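Local coordinates for protein glycoside hydrolase family 31 (PDB 5I0F) that probably degrades cycloalternan, a cyclic glucose oligosaccharide, as a family 31 glycoside hydrolase that works through a covalent intermediate, at residues 295-300 with 322-327; 577-582 with 624-629. All blocks are in the same frame, centred on the assembly; numbering follows the deposited sequence.

Contact 1: residues 295-300 with 322-327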
# COMPACT_ATOMS: atom_id res chain seq x y z
N PHE A 295 -21.09 2.10 -4.33
CA PHE A 295 -21.57 1.57 -3.07
C PHE A 295 -22.32 0.26 -3.13
O PHE A 295 -22.72 -0.27 -2.08
CB PHE A 295 -22.41 2.62 -2.35
CG PHE A 295 -21.62 3.82 -1.92
CD1 PHE A 295 -20.57 3.68 -1.02
CD2 PHE A 295 -21.93 5.07 -2.39
CE1 PHE A 295 -19.84 4.79 -0.62
CE2 PHE A 295 -21.20 6.19 -1.99
CZ PHE A 295 -20.15 6.04 -1.11
N GLY A 296 -22.52 -0.29 -4.34
CA GLY A 296 -23.08 -1.65 -4.45
C GLY A 296 -21.99 -2.71 -4.27
O GLY A 296 -20.84 -2.40 -4.04
N LEU A 297 -22.35 -3.98 -4.38
CA LEU A 297 -21.35 -5.05 -4.27
C LEU A 297 -20.42 -5.06 -5.49
O LEU A 297 -20.88 -4.99 -6.66
CB LEU A 297 -22.03 -6.41 -4.10
CG LEU A 297 -21.12 -7.63 -3.99
CD1 LEU A 297 -20.19 -7.51 -2.81
CD2 LEU A 297 -21.98 -8.88 -3.86
N TRP A 298 -19.12 -5.14 -5.22
CA TRP A 298 -18.10 -5.32 -6.25
C TRP A 298 -17.77 -6.81 -6.37
O TRP A 298 -17.41 -7.44 -5.36
CB TRP A 298 -16.82 -4.58 -5.90
CG TRP A 298 -16.88 -3.09 -5.96
CD1 TRP A 298 -17.86 -2.27 -5.47
CD2 TRP A 298 -15.89 -2.23 -6.53
NE1 TRP A 298 -17.55 -0.95 -5.71
CE2 TRP A 298 -16.34 -0.90 -6.36
CE3 TRP A 298 -14.67 -2.47 -7.16
CZ2 TRP A 298 -15.61 0.20 -6.82
CZ3 TRP A 298 -13.92 -1.37 -7.62
CH2 TRP A 298 -14.40 -0.05 -7.44
N ALA A 299 -17.86 -7.35 -7.58
CA ALA A 299 -17.49 -8.75 -7.87
C ALA A 299 -16.13 -8.80 -8.56
O ALA A 299 -15.89 -8.04 -9.49
CB ALA A 299 -18.52 -9.34 -8.77
N SER A 300 -15.25 -9.71 -8.13
CA SER A 300 -13.91 -9.83 -8.72
C SER A 300 -13.40 -11.27 -8.55
O SER A 300 -13.79 -11.99 -7.62
CB SER A 300 -12.97 -8.85 -8.04
OG SER A 300 -11.64 -8.92 -8.54
N ILE A 322 -28.56 -11.68 -6.04
CA ILE A 322 -27.48 -11.05 -5.28
C ILE A 322 -26.90 -10.00 -6.23
O ILE A 322 -26.04 -10.32 -7.03
CB ILE A 322 -26.41 -12.09 -4.81
CG1 ILE A 322 -27.09 -13.09 -3.86
CG2 ILE A 322 -25.25 -11.43 -4.09
CD1 ILE A 322 -26.34 -14.40 -3.67
N PRO A 323 -27.47 -8.78 -6.21
CA PRO A 323 -27.06 -7.81 -7.22
C PRO A 323 -25.63 -7.33 -7.03
O PRO A 323 -25.12 -7.25 -5.89
CB PRO A 323 -28.06 -6.64 -7.03
CG PRO A 323 -28.60 -6.83 -5.65
CD PRO A 323 -28.60 -8.30 -5.38
N VAL A 324 -24.99 -7.02 -8.15
CA VAL A 324 -23.66 -6.44 -8.16
C VAL A 324 -23.74 -5.12 -8.88
O VAL A 324 -24.54 -4.98 -9.84
CB VAL A 324 -22.61 -7.38 -8.78
CG1 VAL A 324 -22.29 -8.51 -7.83
CG2 VAL A 324 -23.05 -7.97 -10.10
N SER A 325 -22.97 -4.15 -8.43
CA SER A 325 -22.84 -2.86 -9.12
C SER A 325 -21.57 -2.70 -9.96
O SER A 325 -21.53 -1.85 -10.84
CB SER A 325 -23.04 -1.68 -8.14
OG SER A 325 -21.91 -1.53 -7.30
N VAL A 326 -20.56 -3.51 -9.69
CA VAL A 326 -19.24 -3.36 -10.33
C VAL A 326 -18.65 -4.76 -10.52
O VAL A 326 -18.71 -5.61 -9.62
CB VAL A 326 -18.24 -2.54 -9.46
CG1 VAL A 326 -16.88 -2.43 -10.15
CG2 VAL A 326 -18.76 -1.14 -9.17
N VAL A 327 -18.07 -4.98 -11.69
CA VAL A 327 -17.23 -6.16 -11.93
C VAL A 327 -15.83 -5.69 -12.28
O VAL A 327 -15.66 -4.81 -13.13
CB VAL A 327 -17.82 -7.12 -12.98
CG1 VAL A 327 -17.98 -6.48 -14.35
CG2 VAL A 327 -16.98 -8.41 -13.05
O HOH W 1 -25.03 -4.51 -5.16

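Contact 2: residues 577-582 with 624-629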
# COMPACT_ATOMS: atom_id res chain seq x y z
N ARG A 577 -19.14 -13.98 8.70
CA ARG A 577 -18.87 -12.83 9.56
C ARG A 577 -18.25 -11.68 8.76
O ARG A 577 -18.58 -10.52 8.97
CB ARG A 577 -17.96 -13.19 10.73
CG ARG A 577 -18.49 -14.20 11.72
CD ARG A 577 -19.85 -13.84 12.26
NE ARG A 577 -20.20 -14.60 13.45
CZ ARG A 577 -21.38 -14.54 14.07
NH1 ARG A 577 -22.36 -13.77 13.62
NH2 ARG A 577 -21.57 -15.27 15.17
N ALA A 578 -17.37 -12.02 7.83
CA ALA A 578 -16.69 -11.03 7.02
C ALA A 578 -17.62 -10.38 6.02
O ALA A 578 -17.51 -9.18 5.74
CB ALA A 578 -15.51 -11.67 6.30
N PHE A 579 -18.54 -11.17 5.45
CA PHE A 579 -19.53 -10.63 4.50
C PHE A 579 -20.44 -9.62 5.22
O PHE A 579 -20.72 -8.54 4.70
CB PHE A 579 -20.31 -11.77 3.83
CG PHE A 579 -21.00 -11.38 2.53
CD1 PHE A 579 -22.20 -10.69 2.53
CD2 PHE A 579 -20.47 -11.79 1.31
CE1 PHE A 579 -22.84 -10.36 1.34
CE2 PHE A 579 -21.11 -11.47 0.11
CZ PHE A 579 -22.29 -10.74 0.12
N ALA A 580 -20.87 -9.96 6.44
CA ALA A 580 -21.70 -9.06 7.26
C ALA A 580 -20.94 -7.76 7.59
O ALA A 580 -21.48 -6.65 7.45
CB ALA A 580 -22.15 -9.76 8.53
N ALA A 581 -19.68 -7.89 7.96
CA ALA A 581 -18.88 -6.71 8.28
C ALA A 581 -18.70 -5.82 7.08
O ALA A 581 -18.83 -4.59 7.20
CB ALA A 581 -17.53 -7.10 8.85
N ALA A 582 -18.36 -6.44 5.94
CA ALA A 582 -18.11 -5.72 4.70
C ALA A 582 -19.32 -4.92 4.25
O ALA A 582 -19.17 -3.87 3.60
CB ALA A 582 -17.65 -6.68 3.59
N HIS A 624 -29.34 -11.96 1.88
CA HIS A 624 -29.73 -11.14 3.04
C HIS A 624 -28.86 -9.88 3.19
O HIS A 624 -29.37 -8.76 3.24
CB HIS A 624 -29.71 -12.01 4.31
CG HIS A 624 -29.75 -11.25 5.60
ND1 HIS A 624 -30.85 -10.52 6.01
CD2 HIS A 624 -28.84 -11.15 6.60
CE1 HIS A 624 -30.60 -9.98 7.19
NE2 HIS A 624 -29.39 -10.35 7.57
N TYR A 625 -27.55 -10.07 3.28
CA TYR A 625 -26.66 -8.92 3.44
C TYR A 625 -26.58 -8.02 2.21
O TYR A 625 -26.39 -6.80 2.36
CB TYR A 625 -25.27 -9.37 3.93
CG TYR A 625 -25.29 -9.76 5.40
CD1 TYR A 625 -25.59 -8.79 6.40
CD2 TYR A 625 -25.04 -11.05 5.80
CE1 TYR A 625 -25.60 -9.13 7.75
CE2 TYR A 625 -25.06 -11.40 7.15
CZ TYR A 625 -25.36 -10.45 8.12
OH TYR A 625 -25.37 -10.81 9.46
N THR A 626 -26.76 -8.56 1.00
CA THR A 626 -26.78 -7.71 -0.19
C THR A 626 -28.08 -6.88 -0.23
O THR A 626 -28.03 -5.73 -0.64
CB THR A 626 -26.42 -8.44 -1.50
OG1 THR A 626 -25.14 -9.08 -1.36
CG2 THR A 626 -26.26 -7.47 -2.64
N ARG A 627 -29.20 -7.42 0.26
CA ARG A 627 -30.40 -6.61 0.47
C ARG A 627 -30.13 -5.48 1.47
O ARG A 627 -30.56 -4.36 1.24
CB ARG A 627 -31.62 -7.45 0.97
CG ARG A 627 -32.39 -8.19 -0.11
CD ARG A 627 -33.67 -8.86 0.43
NE ARG A 627 -33.41 -9.87 1.49
CZ ARG A 627 -33.34 -11.21 1.32
NH1 ARG A 627 -33.53 -11.79 0.13
NH2 ARG A 627 -33.07 -11.98 2.37
N VAL A 628 -29.43 -5.78 2.56
CA VAL A 628 -29.06 -4.77 3.54
C VAL A 628 -28.17 -3.70 2.88
O VAL A 628 -28.41 -2.47 3.04
CB VAL A 628 -28.38 -5.40 4.78
CG1 VAL A 628 -27.82 -4.33 5.70
CG2 VAL A 628 -29.38 -6.28 5.55
N ARG A 629 -27.20 -4.16 2.10
CA ARG A 629 -26.30 -3.24 1.41
C ARG A 629 -27.08 -2.29 0.48
O ARG A 629 -26.84 -1.06 0.48
CB ARG A 629 -25.24 -3.99 0.63
CG ARG A 629 -24.21 -3.10 -0.06
CD ARG A 629 -23.40 -2.32 0.96
NE ARG A 629 -22.31 -1.55 0.35
CZ ARG A 629 -21.37 -0.89 1.03
NH1 ARG A 629 -21.31 -0.95 2.35
NH2 ARG A 629 -20.44 -0.21 0.37

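Contact 1: residues 295-300 with 322-327
Trp-298 and Val-326 lie side by side on the first two strands of a TIM barrel, a worked example of the parallel beta-alpha-beta crossover, whose connecting helix here is 307-320. Packing is tight on the face that carries this pair. Val-326 CG1 is anti to the backbone N (chi1 179°), which sets it over the indole face toward the rim of the benzo ring, 3.7 Å from Trp-298 CE3; CG2 lies over the five-membered ring, 3.7 Å from its centroid, a CH-pi contact only 14° off the normal. The indole NE1 hydrogen-bonds to Ile-294 O, which helps fix the ring, and Phe-514 meets it from across the barrel. Ala-299 and Val-327 face the other way, toward Met-314 of the crossover helix.

Backbone hydrogen bonds run beside this pair. Ala-299 N donates to Val-326 O at 2.8 Å in a nearly straight bond of 174°. Leu-297 O takes two donors, Ser-325 N at 2.9 Å and, weakly, Val-326 N. Ser-325 OG, hydrogen-bonded to Trp-293 O, presses to 3.1 Å from Gly-296 CA, where no side chain intervenes.

Toward the start of 322-327, before the strand proper, the two segments diverge and contact becomes looser. Leu-297 CD2 reaches Val-324 CG1 only at 4.0 Å, and Pro-323 is exposed. Direct backbone pairing gives way to a bridging water, which accepts from Leu-297 N at 2.8 Å and donates to Pro-323 O.

Contact 2: residues 577-582 with 624-629
Ala-580 and Tyr-625 bring together helices 572-583 and 617-646, neighbours in the outer helical layer of the TIM barrel; over 577-582 and 624-629 the two run almost parallel, with the axes of these segments 9.7 Å apart at closest approach. The pair illustrates how a small residue lets an aromatic ring lie against a helix. Ala-580 CB comes over one face of the tyrosine ring, 3.6 Å from its centroid and 25° off the normal, displaced toward the phenolic end; the methyl to Tyr-625 CZ distance is 3.3 Å, a close fit. On the opposite face His-624 CD2 stands over the ring centre, 3.7 Å above the plane, so the phenol is sandwiched between an alanine methyl and an imidazole carbon. Its hydroxyl is hydrogen-bonded to Trp-720 O, tying the same ring to the C-terminal part of the chain.

Phe-579 uses its edge instead. Its CG is anti to the backbone N (chi1 -160°), and the ring slides past Tyr-625 in the opposite direction. The rim atom CD1 meets Tyr-625 CB at 3.6 Å, near the plane of the phenyl group, and CZ approaches Thr-626 OG1 from the same ring edge. That hydroxyl has a hydrogen-bond partner in Ala-622 O, one turn earlier, while its oxygen also packs against the phenyl edge.

No hydrogen bond joins residues 577-582 to 624-629, but just past the first segment Arg-629 reaches the end of helix 572-583. Its chain is bent at chi2 (64°), which turns CD off the extended path. Backbone carbonyls grip the buried guanidinium: NH1 is hydrogen-bonded to Thr-583 O and Met-585 O, NH2 to Pro-586 O, while Ala-582 O stays 3.8 Å from NH1.

Followed from the N terminus, the chain first closes a short loop at contact 1, where helix 307-320 carries it from the first barrel strand to the second. Much later, contact 2 closes a longer excursion that includes strand 587-590 and helix 606-613. The two closures stand in series, neither nesting nor crossing, yet the barrel's circular order brings them together: strand 587-590 pairs with strand 297-300, so the first and last barrel units meet. Arg-629 NE lies 2.8 Å from Phe-295 O in a probable hydrogen bond, and Thr-626 packs against Ile-322 and Pro-323. Helix 617-646 thereby touches both segments of contact 1.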